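Local atomic coordinates of cyclic nucleotide-binding domain (CNMP-BD) protein (Geobacter metallireducens, PDB entry 3MDP), a protein that probably binds a cyclic nucleotide through a double-stranded beta-helix domain and may act in transcription control. Residues F13-L17 / V128-V133; K46-L50 / N111-R116; L50-G56 / V78-F84. One frame throughout, in Å; residues are numbered along the deposited sequence.

Contact 1: residues F13-L17 / V128-V133; sequences FFASL and VLMNNV
F13 sends its ring against one turn of the long C-terminal helix, with neither face laid flat on it. With CG anti to the backbone N (chi1 -176°), the ring reaches three helix residues: CD1 sits 3.6 Å from CB of N132, CE1 lies beside V133 with the backbone N of that residue near the ring plane, and CZ packs 4.0 Å from CD2 of L129. The ring and the N132 amide do not stack. The backbone O of F13 accepts from ND2 of N132 at 2.9 Å, a bent bond (142°) whose donor is tilted from the carbonyl plane. S16 takes the same nitrogen: ND2 of N132 donates to OG of S16 at 3.1 Å, almost straight (166°) and in the amide plane. L17 adds an apolar touch, its CD2 meeting both methyls of V128, with CG1 3.6 Å away. Behind the contact, L129 also packs on L115 and L89, while V133 meets A134 of the second subunit, which places this helix at the dimer interface. One asparagine amide thus grips two oxygens of the N-terminal segment through a single nitrogen, while its OD1 accepts from a water 3.0 Å away; with both ends of the amide engaged, its rotation is probably fixed.

Contact 2: residues K46-L50 / N111-R116; sequences KADNL and NGARLR
D48 and R116 form the charged part of the contact: NH2 of R116 donates to OD1 of D48 at 2.9 Å in a salt bridge, the oxygen lying in the guanidinium plane and met nearly along its C-O axis. Of the bonds to backbone oxygens, NH1 of R116 reaches O of A47 at 2.8 Å, and the bend at chi3 (-64°) turns the group back over the first helical turn. One guanidinium face therefore lies over O of G112 and CA of A113; NZ of K46 stands over the opposite face, 3.8 Å from NH2 of R116. G112 N donates to O of D48 at 2.8 Å, where the beta-helix core meets helix 112-121. N111, paired with N49 in the antiparallel sheet, is the N-cap: its OD1 accepts from N of R114 at 2.9 Å. Apolar packing is confined to L50 and L115, whose CD2 and CD1 meet at 3.6 Å. Outside, NH1 of R116 also bonds to O of S88, and Y93 makes a cation-pi contact with the guanidinium. The carboxylate of D48 probably offsets part of the charge that K46 and R116 bring together, and the arginine ties the loop before strand 49-55 to the helix.

Contact 3: residues L50-G56 / V78-F84; sequences LMLLLEG and VVPGAIF
F84 turns its ring to M51, whose CB lies over one face toward the rim, 3.9 Å from the ring centroid and 20° off the normal, a CH-pi contact. In one of two deposited conformers the selenium of M51, a selenomethionine, lies obliquely 4.5 Å from the F84 centroid, a Met-aromatic contact. CB of L53 comes to the ring edge. F84 holds CG between the backbone N and the carbonyl carbon (chi1 65°), a setting that turns the ring back toward M51. Replacing F84 by an alanine would remove the ring, and CB of M51 would probably lose its aromatic partner, with a gap opened beside L53. L53 is the other bump: its CD2 drops into the hollow formed by V78 and the bend at V79-P80, 3.4 Å from O of V78. The backbones join as antiparallel beta strands of the double-stranded beta-helix, with M51 and F84 exchanging N-H...O bonds and L52 opposite I83 in a non-hydrogen-bonded pair. A type II turn from V79 to A82 leads into strand 83-84, gripped by G81 N to O of L53 at 2.8 Å and by L53 N to O of A82 at 3.0 Å. P80 fits its ring against L54 and G56, CD 3.4 Å from O of G56. R140, seen binding succinate in this protein, packs on F84 and donates to O of I83, while F13 and F14 pack on the face with L52 and I83.

In the fold
From the N terminus, helix 12-15 comes first, and contact 1 brings it against the late helix 123-139, closing a loop that takes in most of the chain. Within that loop, contact 2 joins the start of strand 49-55 to the beginning of helix 112-121. Contact 3 lies deeper still, pairing the same strand with 83-84 across a short excursion through strands 58-61 and 74-78. The three are thus nested and none cross. L50 belongs to both inner contacts, whose centres lie about 16 Å apart. F13 packs on L50 and I83, and L129 on L115, joining the N-terminal helix, the beta-helix core and the C-terminal helices.

Contact 1: residues F13-L17 / V128-V133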
ATOM      1  N   PHE A  13       2.053 -12.647  -1.893  1.00 12.25           N
ATOM      2  CA  PHE A  13       1.926 -11.689  -2.987  1.00 13.91           C
ATOM      3  C   PHE A  13       1.448 -12.368  -4.281  1.00 15.46           C
ATOM      4  O   PHE A  13       0.709 -11.771  -5.045  1.00 16.53           O
ATOM      5  CB  PHE A  13       3.256 -10.961  -3.191  1.00 14.70           C
ATOM      6  CG  PHE A  13       3.218  -9.897  -4.224  1.00 14.98           C
ATOM      7  CD1 PHE A  13       2.754  -8.619  -3.916  1.00 17.40           C
ATOM      8  CD2 PHE A  13       3.660 -10.151  -5.504  1.00 16.72           C
ATOM      9  CE1 PHE A  13       2.720  -7.620  -4.872  1.00 17.86           C
ATOM     10  CE2 PHE A  13       3.617  -9.157  -6.476  1.00 20.25           C
ATOM     11  CZ  PHE A  13       3.152  -7.881  -6.152  1.00 17.07           C
ATOM     12  N   PHE A  14       1.848 -13.627  -4.482  1.00 15.69           N
ATOM     13  CA  PHE A  14       1.607 -14.339  -5.710  1.00 14.94           C
ATOM     14  C   PHE A  14       0.485 -15.383  -5.661  1.00 17.31           C
ATOM     15  O   PHE A  14       0.042 -15.826  -6.734  1.00 16.18           O
ATOM     16  CB  PHE A  14       2.883 -15.088  -6.111  1.00 16.44           C
ATOM     17  CG  PHE A  14       4.023 -14.210  -6.406  1.00 17.53           C
ATOM     18  CD1 PHE A  14       4.083 -13.522  -7.607  1.00 22.78           C
ATOM     19  CD2 PHE A  14       5.031 -14.034  -5.483  1.00 21.40           C
ATOM     20  CE1 PHE A  14       5.145 -12.696  -7.890  1.00 25.90           C
ATOM     21  CE2 PHE A  14       6.094 -13.199  -5.765  1.00 27.25           C
ATOM     22  CZ  PHE A  14       6.150 -12.541  -6.972  1.00 27.45           C
ATOM     23  N   ALA A  15       0.057 -15.763  -4.444  1.00 15.86           N
ATOM     24  CA  ALA A  15      -0.854 -16.881  -4.214  1.00 17.62           C
ATOM     25  C   ALA A  15      -2.223 -16.732  -4.948  1.00 20.56           C
ATOM     26  O   ALA A  15      -2.827 -17.739  -5.308  1.00 23.21           O
ATOM     27  CB  ALA A  15      -1.054 -17.105  -2.688  1.00 14.43           C
ATOM     28  N   SER A  16      -2.673 -15.488  -5.148  1.00 24.27           N
ATOM     29  CA  SER A  16      -3.971 -15.138  -5.790  1.00 26.14           C
ATOM     30  C   SER A  16      -3.935 -15.014  -7.319  1.00 26.49           C
ATOM     31  O   SER A  16      -4.985 -14.872  -7.943  1.00 26.95           O
ATOM     32  CB  SER A  16      -4.494 -13.791  -5.239  1.00 26.81           C
ATOM     33  OG  SER A  16      -3.626 -12.673  -5.536  1.00 32.57           O
ATOM     34  N   LEU A  17      -2.746 -15.027  -7.922  1.00 23.68           N
ATOM     35  CA  LEU A  17      -2.621 -14.837  -9.384  1.00 20.86           C
ATOM     36  C   LEU A  17      -3.083 -16.053 -10.180  1.00 19.08           C
ATOM     37  O   LEU A  17      -2.970 -17.190  -9.732  1.00 16.54           O
ATOM     38  CB  LEU A  17      -1.177 -14.503  -9.761  1.00 21.76           C
ATOM     39  CG  LEU A  17      -0.584 -13.228  -9.145  1.00 26.49           C
ATOM     40  CD1 LEU A  17       0.853 -13.045  -9.571  1.00 26.23           C
ATOM     41  CD2 LEU A  17      -1.386 -11.994  -9.504  1.00 28.62           C
ATOM     42  N   VAL A 128      -4.636  -6.453  -9.565  1.00 17.49           N
ATOM     43  CA  VAL A 128      -4.229  -7.421  -8.551  1.00 17.25           C
ATOM     44  C   VAL A 128      -2.879  -7.045  -7.980  1.00 16.55           C
ATOM     45  O   VAL A 128      -2.683  -7.151  -6.774  1.00 13.64           O
ATOM     46  CB  VAL A 128      -4.193  -8.884  -9.075  1.00 18.95           C
ATOM     47  CG1 VAL A 128      -3.209  -9.029 -10.232  1.00 23.06           C
ATOM     48  CG2 VAL A 128      -3.826  -9.834  -7.951  1.00 18.31           C
ATOM     49  N   LEU A 129      -1.943  -6.635  -8.849  1.00 15.05           N
ATOM     50  CA  LEU A 129      -0.629  -6.218  -8.404  1.00 15.49           C
ATOM     51  C   LEU A 129      -0.701  -5.037  -7.433  1.00 12.97           C
ATOM     52  O   LEU A 129      -0.016  -5.032  -6.414  1.00 13.63           O
ATOM     53  CB  LEU A 129       0.267  -5.862  -9.583  1.00 14.17           C
ATOM     54  CG  LEU A 129       0.682  -7.045 -10.487  1.00 19.28           C
ATOM     55  CD1 LEU A 129       1.501  -6.507 -11.648  1.00 17.87           C
ATOM     56  CD2 LEU A 129       1.452  -8.120  -9.741  1.00 17.42           C
HETATM   57  N   MSE A 130      -1.519  -4.045  -7.742  1.00 14.17           N
HETATM   58  CA  MSE A 130      -1.629  -2.870  -6.856  1.00 15.24           C
HETATM   59  C   MSE A 130      -2.286  -3.230  -5.543  1.00 13.07           C
HETATM   60  O   MSE A 130      -1.851  -2.766  -4.492  1.00 14.97           O
HETATM   61  CB  MSE A 130      -2.433  -1.744  -7.499  1.00 16.12           C
HETATM   62  CG  MSE A 130      -1.784  -1.109  -8.681  1.00 19.97           C
HETATM   63 SE   MSE A 130       0.016  -0.464  -8.288  0.75 22.97          SE
HETATM   64  CE  MSE A 130      -0.239   0.576  -6.779  1.00  9.76           C
ATOM     65  N   ASN A 131      -3.357  -4.020  -5.599  1.00 12.99           N
ATOM     66  CA  ASN A 131      -3.978  -4.537  -4.370  1.00 13.33           C
ATOM     67  C   ASN A 131      -2.958  -5.229  -3.487  1.00 11.90           C
ATOM     68  O   ASN A 131      -2.832  -4.958  -2.289  1.00 12.14           O
ATOM     69  CB  ASN A 131      -5.122  -5.510  -4.695  1.00 12.85           C
ATOM     70  CG  ASN A 131      -5.863  -5.950  -3.463  1.00 12.78           C
ATOM     71  OD1 ASN A 131      -5.548  -6.969  -2.850  1.00 21.01           O
ATOM     72  ND2 ASN A 131      -6.778  -5.151  -3.054  1.00 12.08           N
ATOM     73  N   ASN A 132      -2.215  -6.142  -4.098  1.00 10.77           N
ATOM     74  CA  ASN A 132      -1.240  -6.950  -3.372  1.00 12.42           C
ATOM     75  C   ASN A 132      -0.057  -6.166  -2.828  1.00 11.39           C
ATOM     76  O   ASN A 132       0.440  -6.477  -1.731  1.00 10.96           O
ATOM     77  CB  ASN A 132      -0.844  -8.159  -4.233  1.00 10.94           C
ATOM     78  CG  ASN A 132      -2.029  -9.143  -4.420  1.00 17.30           C
ATOM     79  OD1 ASN A 132      -3.181  -8.858  -4.024  1.00 15.89           O
ATOM     80  ND2 ASN A 132      -1.755 -10.279  -5.032  1.00 16.80           N
ATOM     81  N   VAL A 133       0.384  -5.153  -3.567  0.50 11.26           N
ATOM     82  CA  VAL A 133       1.408  -4.237  -3.067  0.50 10.98           C
ATOM     83  C   VAL A 133       0.881  -3.519  -1.826  0.50 10.98           C
ATOM     84  O   VAL A 133       1.523  -3.541  -0.767  0.50 10.21           O
ATOM     85  CB  VAL A 133       1.819  -3.224  -4.128  0.50 10.89           C
ATOM     86  CG1 VAL A 133       2.466  -1.990  -3.480  0.50 10.17           C
ATOM     87  CG2 VAL A 133       2.745  -3.876  -5.148  0.50 12.42           C
TER
HETATM   88  O   HOH W   1      -5.735 -10.345  -4.025  1.00 25.17           O

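Contact 2: residues K46-L50 / N111-R116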
ATOM      1  N   LYS A  46      15.831   4.971  -9.460  1.00 12.73           N
ATOM      2  CA  LYS A  46      14.663   4.488 -10.186  1.00 11.71           C
ATOM      3  C   LYS A  46      14.342   3.075  -9.733  1.00 11.69           C
ATOM      4  O   LYS A  46      15.216   2.208  -9.699  1.00 13.08           O
ATOM      5  CB  LYS A  46      14.913   4.534 -11.697  1.00 13.93           C
ATOM      6  CG  LYS A  46      13.726   4.199 -12.584  1.00 15.28           C
ATOM      7  CD  LYS A  46      12.541   5.170 -12.449  1.00 21.53           C
ATOM      8  CE  LYS A  46      11.681   5.129 -13.703  1.00 22.73           C
ATOM      9  NZ  LYS A  46      10.265   5.045 -13.350  1.00 36.10           N
ATOM     10  N   ALA A  47      13.092   2.842  -9.377  1.00 12.82           N
ATOM     11  CA  ALA A  47      12.681   1.560  -8.825  1.00 12.30           C
ATOM     12  C   ALA A  47      12.407   0.558  -9.960  1.00 12.75           C
ATOM     13  O   ALA A  47      11.282   0.392 -10.381  1.00 17.37           O
ATOM     14  CB  ALA A  47      11.449   1.722  -7.913  1.00 10.72           C
ATOM     15  N   ASP A  48      13.462  -0.072 -10.467  1.00 11.96           N
ATOM     16  CA  ASP A  48      13.329  -0.972 -11.593  1.00 13.66           C
ATOM     17  C   ASP A  48      13.298  -2.457 -11.202  1.00 14.52           C
ATOM     18  O   ASP A  48      13.239  -3.318 -12.090  1.00 13.67           O
ATOM     19  CB  ASP A  48      14.462  -0.698 -12.603  1.00 15.76           C
ATOM     20  CG  ASP A  48      14.174   0.525 -13.480  1.00 18.96           C
ATOM     21  OD1 ASP A  48      12.993   0.884 -13.664  1.00 19.28           O
ATOM     22  OD2 ASP A  48      15.134   1.108 -13.985  1.00 22.89           O
ATOM     23  N   ASN A  49      13.297  -2.751  -9.895  1.00 14.52           N
ATOM     24  CA  ASN A  49      13.314  -4.130  -9.381  1.00 15.23           C
ATOM     25  C   ASN A  49      12.398  -4.301  -8.170  1.00 14.86           C
ATOM     26  O   ASN A  49      12.543  -3.581  -7.170  1.00 14.14           O
ATOM     27  CB  ASN A  49      14.730  -4.529  -8.983  1.00 15.97           C
ATOM     28  CG  ASN A  49      15.708  -4.445 -10.146  1.00 20.88           C
ATOM     29  OD1 ASN A  49      16.229  -3.375 -10.453  1.00 12.48           O
ATOM     30  ND2 ASN A  49      15.937  -5.573 -10.816  1.00 17.01           N
ATOM     31  N   LEU A  50      11.433  -5.219  -8.288  1.00 12.56           N
ATOM     32  CA  LEU A  50      10.583  -5.615  -7.185  1.00 11.68           C
ATOM     33  C   LEU A  50      11.156  -6.962  -6.712  1.00 11.76           C
ATOM     34  O   LEU A  50      11.484  -7.821  -7.534  1.00 11.04           O
ATOM     35  CB  LEU A  50       9.138  -5.740  -7.650  1.00 13.01           C
ATOM     36  CG  LEU A  50       8.149  -6.192  -6.575  1.00 15.90           C
ATOM     37  CD1 LEU A  50       7.988  -5.092  -5.536  1.00 16.74           C
ATOM     38  CD2 LEU A  50       6.825  -6.592  -7.189  1.00 17.64           C
ATOM     39  N   ASN A 111      11.412  -7.710 -12.833  1.00 12.73           N
ATOM     40  CA  ASN A 111      11.640  -6.522 -13.656  1.00 13.71           C
ATOM     41  C   ASN A 111      10.492  -5.540 -13.471  1.00 14.44           C
ATOM     42  O   ASN A 111       9.370  -5.787 -13.927  1.00 14.35           O
ATOM     43  CB  ASN A 111      11.800  -6.928 -15.131  1.00 15.55           C
ATOM     44  CG  ASN A 111      12.204  -5.750 -16.033  1.00 18.02           C
ATOM     45  OD1 ASN A 111      11.658  -4.670 -15.919  1.00 16.75           O
ATOM     46  ND2 ASN A 111      13.156  -5.976 -16.925  1.00 18.43           N
ATOM     47  N   GLY A 112      10.762  -4.449 -12.756  1.00 14.62           N
ATOM     48  CA  GLY A 112       9.727  -3.485 -12.430  1.00 13.97           C
ATOM     49  C   GLY A 112       9.221  -2.715 -13.651  1.00 14.04           C
ATOM     50  O   GLY A 112       8.033  -2.430 -13.747  1.00 12.60           O
ATOM     51  N   ALA A 113      10.108  -2.390 -14.594  1.00 13.98           N
ATOM     52  CA  ALA A 113       9.679  -1.706 -15.819  1.00 13.88           C
ATOM     53  C   ALA A 113       8.663  -2.553 -16.566  1.00 14.12           C
ATOM     54  O   ALA A 113       7.642  -2.044 -17.029  1.00 15.90           O
ATOM     55  CB  ALA A 113      10.884  -1.373 -16.724  1.00 13.95           C
ATOM     56  N   ARG A 114       8.919  -3.861 -16.641  1.00 14.66           N
ATOM     57  CA  ARG A 114       7.967  -4.792 -17.255  1.00 14.20           C
ATOM     58  C   ARG A 114       6.672  -4.869 -16.485  1.00 15.75           C
ATOM     59  O   ARG A 114       5.589  -4.883 -17.093  1.00 14.74           O
ATOM     60  CB  ARG A 114       8.566  -6.194 -17.413  1.00 15.47           C
ATOM     61  CG  ARG A 114       9.629  -6.313 -18.446  1.00 14.76           C
ATOM     62  CD  ARG A 114       9.096  -5.882 -19.834  1.00 18.98           C
ATOM     63  NE  ARG A 114       9.940  -6.347 -20.924  1.00 15.46           N
ATOM     64  CZ  ARG A 114       9.904  -5.883 -22.181  1.00 10.85           C
ATOM     65  NH1 ARG A 114       9.068  -4.924 -22.546  1.00 13.40           N
ATOM     66  NH2 ARG A 114      10.715  -6.400 -23.084  1.00 15.03           N
ATOM     67  N   LEU A 115       6.738  -4.898 -15.150  1.00 16.13           N
ATOM     68  CA  LEU A 115       5.483  -4.963 -14.370  1.00 16.06           C
ATOM     69  C   LEU A 115       4.629  -3.742 -14.625  1.00 14.74           C
ATOM     70  O   LEU A 115       3.390  -3.820 -14.671  1.00 16.04           O
ATOM     71  CB  LEU A 115       5.749  -5.060 -12.871  1.00 15.16           C
ATOM     72  CG  LEU A 115       6.147  -6.399 -12.289  1.00 14.79           C
ATOM     73  CD1 LEU A 115       6.426  -6.234 -10.792  1.00 18.23           C
ATOM     74  CD2 LEU A 115       5.078  -7.484 -12.560  1.00 17.87           C
ATOM     75  N   ARG A 116       5.286  -2.599 -14.728  1.00 16.25           N
ATOM     76  CA  ARG A 116       4.573  -1.358 -15.022  1.00 15.24           C
ATOM     77  C   ARG A 116       3.881  -1.418 -16.383  1.00 15.40           C
ATOM     78  O   ARG A 116       2.721  -1.015 -16.487  1.00 15.50           O
ATOM     79  CB  ARG A 116       5.493  -0.139 -14.896  1.00 16.12           C
ATOM     80  CG  ARG A 116       5.832   0.179 -13.445  1.00 15.38           C
ATOM     81  CD  ARG A 116       6.551   1.502 -13.241  1.00 16.68           C
ATOM     82  NE  ARG A 116       7.878   1.562 -13.864  1.00 16.23           N
ATOM     83  CZ  ARG A 116       9.028   1.187 -13.312  1.00 17.03           C
ATOM     84  NH1 ARG A 116       9.084   0.662 -12.094  1.00 13.29           N
ATOM     85  NH2 ARG A 116      10.150   1.312 -14.014  1.00 19.23           N
TER

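Contact 3: residues L50-G56 / V78-F84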
ATOM      1  N   LEU A  50      11.433  -5.219  -8.288  1.00 12.56           N
ATOM      2  CA  LEU A  50      10.583  -5.615  -7.185  1.00 11.68           C
ATOM      3  C   LEU A  50      11.156  -6.962  -6.712  1.00 11.76           C
ATOM      4  O   LEU A  50      11.484  -7.821  -7.534  1.00 11.04           O
ATOM      5  CB  LEU A  50       9.138  -5.740  -7.650  1.00 13.01           C
ATOM      6  CG  LEU A  50       8.149  -6.192  -6.575  1.00 15.90           C
ATOM      7  CD1 LEU A  50       7.988  -5.092  -5.536  1.00 16.74           C
ATOM      8  CD2 LEU A  50       6.825  -6.592  -7.189  1.00 17.64           C
HETATM    9  N   MSE A  51      11.343  -7.113  -5.413  0.70  9.49           N
HETATM   10  CA  MSE A  51      11.955  -8.335  -4.894  0.70  9.64           C
HETATM   11  C   MSE A  51      11.068  -9.059  -3.898  0.70  8.81           C
HETATM   12  O   MSE A  51      10.300  -8.436  -3.167  0.70 10.07           O
HETATM   13  CB  MSE A  51      13.324  -8.036  -4.289  0.70 10.38           C
HETATM   14  CG  MSE A  51      14.330  -7.781  -5.367  0.70 13.66           C
HETATM   15 SE   MSE A  51      15.926  -7.028  -4.630  0.53 12.35          SE
HETATM   16  CE  MSE A  51      16.960  -6.764  -6.285  0.70 10.62           C
ATOM     17  N   LEU A  52      11.134 -10.381  -3.942  1.00 11.27           N
ATOM     18  CA  LEU A  52      10.514 -11.274  -2.945  1.00 12.51           C
ATOM     19  C   LEU A  52      11.692 -11.922  -2.208  1.00 11.28           C
ATOM     20  O   LEU A  52      12.584 -12.482  -2.838  1.00 10.17           O
ATOM     21  CB  LEU A  52       9.659 -12.370  -3.604  1.00 14.14           C
ATOM     22  CG  LEU A  52       9.239 -13.527  -2.675  1.00 17.43           C
ATOM     23  CD1 LEU A  52       8.139 -13.064  -1.732  1.00 16.56           C
ATOM     24  CD2 LEU A  52       8.804 -14.740  -3.520  1.00 15.39           C
ATOM     25  N   LEU A  53      11.733 -11.766  -0.897  1.00 11.02           N
ATOM     26  CA  LEU A  53      12.799 -12.351  -0.094  1.00 12.00           C
ATOM     27  C   LEU A  53      12.542 -13.831   0.121  1.00 11.41           C
ATOM     28  O   LEU A  53      11.530 -14.223   0.682  1.00 12.36           O
ATOM     29  CB  LEU A  53      12.923 -11.610   1.229  1.00 13.45           C
ATOM     30  CG  LEU A  53      14.103 -11.979   2.119  1.00 15.39           C
ATOM     31  CD1 LEU A  53      15.461 -11.825   1.399  1.00 10.43           C
ATOM     32  CD2 LEU A  53      14.025 -11.166   3.407  1.00  9.12           C
ATOM     33  N   LEU A  54      13.461 -14.654  -0.353  1.00 11.83           N
ATOM     34  CA  LEU A  54      13.351 -16.108  -0.199  1.00 11.39           C
ATOM     35  C   LEU A  54      14.088 -16.632   1.017  1.00 12.43           C
ATOM     36  O   LEU A  54      13.626 -17.575   1.666  1.00 12.17           O
ATOM     37  CB  LEU A  54      13.877 -16.816  -1.429  1.00  9.24           C
ATOM     38  CG  LEU A  54      13.184 -16.512  -2.759  1.00  9.75           C
ATOM     39  CD1 LEU A  54      13.953 -17.148  -3.891  1.00 11.06           C
ATOM     40  CD2 LEU A  54      11.710 -17.012  -2.730  1.00 12.44           C
ATOM     41  N   GLU A  55      15.231 -16.030   1.314  1.00 12.83           N
ATOM     42  CA  GLU A  55      16.097 -16.488   2.373  1.00 14.08           C
ATOM     43  C   GLU A  55      16.938 -15.314   2.849  1.00 13.22           C
ATOM     44  O   GLU A  55      17.327 -14.461   2.047  1.00 12.74           O
ATOM     45  CB  GLU A  55      17.013 -17.609   1.857  1.00 17.84           C
ATOM     46  CG  GLU A  55      17.945 -18.184   2.913  1.00 25.34           C
ATOM     47  CD  GLU A  55      19.050 -19.020   2.302  1.00 31.59           C
ATOM     48  OE1 GLU A  55      18.846 -19.537   1.180  1.00 28.17           O
ATOM     49  OE2 GLU A  55      20.119 -19.142   2.937  1.00 35.31           O
ATOM     50  N   GLY A  56      17.183 -15.278   4.163  1.00 11.84           N
ATOM     51  CA  GLY A  56      18.007 -14.269   4.797  1.00  9.90           C
ATOM     52  C   GLY A  56      17.228 -13.123   5.408  1.00 11.36           C
ATOM     53  O   GLY A  56      16.124 -13.301   5.945  1.00 10.40           O
ATOM     54  N   VAL A  78      12.874  -6.880   6.828  1.00 13.86           N
ATOM     55  CA  VAL A  78      12.142  -7.808   5.967  1.00 14.88           C
ATOM     56  C   VAL A  78      12.609  -9.240   6.245  1.00 14.44           C
ATOM     57  O   VAL A  78      13.825  -9.496   6.377  1.00 13.82           O
ATOM     58  CB  VAL A  78      12.334  -7.422   4.457  1.00 13.74           C
ATOM     59  CG1 VAL A  78      11.462  -8.252   3.536  1.00 14.50           C
ATOM     60  CG2 VAL A  78      12.073  -5.881   4.240  1.00 15.94           C
ATOM     61  N   VAL A  79      11.648 -10.161   6.348  1.00 14.25           N
ATOM     62  CA  VAL A  79      11.920 -11.594   6.546  1.00 15.00           C
ATOM     63  C   VAL A  79      11.405 -12.394   5.334  1.00 13.49           C
ATOM     64  O   VAL A  79      10.605 -11.886   4.517  1.00 12.15           O
ATOM     65  CB  VAL A  79      11.267 -12.154   7.874  1.00 16.56           C
ATOM     66  CG1 VAL A  79      11.822 -11.412   9.114  1.00 20.76           C
ATOM     67  CG2 VAL A  79       9.724 -12.100   7.816  1.00 15.65           C
ATOM     68  N   PRO A  80      11.873 -13.637   5.183  1.00 14.94           N
ATOM     69  CA  PRO A  80      11.454 -14.408   4.013  1.00 13.81           C
ATOM     70  C   PRO A  80       9.955 -14.484   3.824  1.00 12.76           C
ATOM     71  O   PRO A  80       9.202 -14.588   4.800  1.00 13.84           O
ATOM     72  CB  PRO A  80      12.039 -15.793   4.293  1.00 15.08           C
ATOM     73  CG  PRO A  80      13.307 -15.473   5.015  1.00 15.18           C
ATOM     74  CD  PRO A  80      12.907 -14.360   5.952  1.00 15.34           C
ATOM     75  N   GLY A  81       9.530 -14.401   2.566  1.00 13.40           N
ATOM     76  CA  GLY A  81       8.141 -14.491   2.212  1.00 13.53           C
ATOM     77  C   GLY A  81       7.512 -13.148   1.946  1.00 15.29           C
ATOM     78  O   GLY A  81       6.393 -13.102   1.412  1.00 16.74           O
ATOM     79  N   ALA A  82       8.230 -12.071   2.303  1.00 14.74           N
ATOM     80  CA  ALA A  82       7.767 -10.696   2.133  1.00 14.96           C
ATOM     81  C   ALA A  82       8.467  -9.990   0.955  1.00 15.32           C
ATOM     82  O   ALA A  82       9.620 -10.293   0.613  1.00 14.33           O
ATOM     83  CB  ALA A  82       7.983  -9.911   3.430  1.00 12.04           C
ATOM     84  N   ILE A  83       7.754  -9.046   0.346  1.00 15.56           N
ATOM     85  CA  ILE A  83       8.278  -8.253  -0.746  1.00 15.52           C
ATOM     86  C   ILE A  83       8.885  -6.933  -0.297  1.00 14.17           C
ATOM     87  O   ILE A  83       8.499  -6.338   0.746  1.00 15.20           O
ATOM     88  CB  ILE A  83       7.206  -8.016  -1.885  1.00 18.77           C
ATOM     89  CG1 ILE A  83       6.046  -7.139  -1.419  1.00 17.80           C
ATOM     90  CG2 ILE A  83       6.660  -9.375  -2.413  1.00 17.14           C
ATOM     91  CD1 ILE A  83       5.261  -6.525  -2.589  1.00 20.24           C
ATOM     92  N   PHE A  84       9.812  -6.446  -1.108  1.00 13.06           N
ATOM     93  CA  PHE A  84      10.422  -5.129  -0.906  1.00 12.33           C
ATOM     94  C   PHE A  84      10.825  -4.563  -2.260  1.00 13.64           C
ATOM     95  O   PHE A  84      10.744  -5.251  -3.259  1.00 12.94           O
ATOM     96  CB  PHE A  84      11.578  -5.180   0.142  1.00 13.27           C
ATOM     97  CG  PHE A  84      12.777  -6.010  -0.281  1.00 11.46           C
ATOM     98  CD1 PHE A  84      12.749  -7.386  -0.209  1.00 13.39           C
ATOM     99  CD2 PHE A  84      13.938  -5.398  -0.730  1.00 15.68           C
ATOM    100  CE1 PHE A  84      13.859  -8.158  -0.620  1.00 15.18           C
ATOM    101  CE2 PHE A  84      15.045  -6.141  -1.087  1.00 14.55           C
ATOM    102  CZ  PHE A  84      15.011  -7.528  -1.027  1.00 11.03           C
TER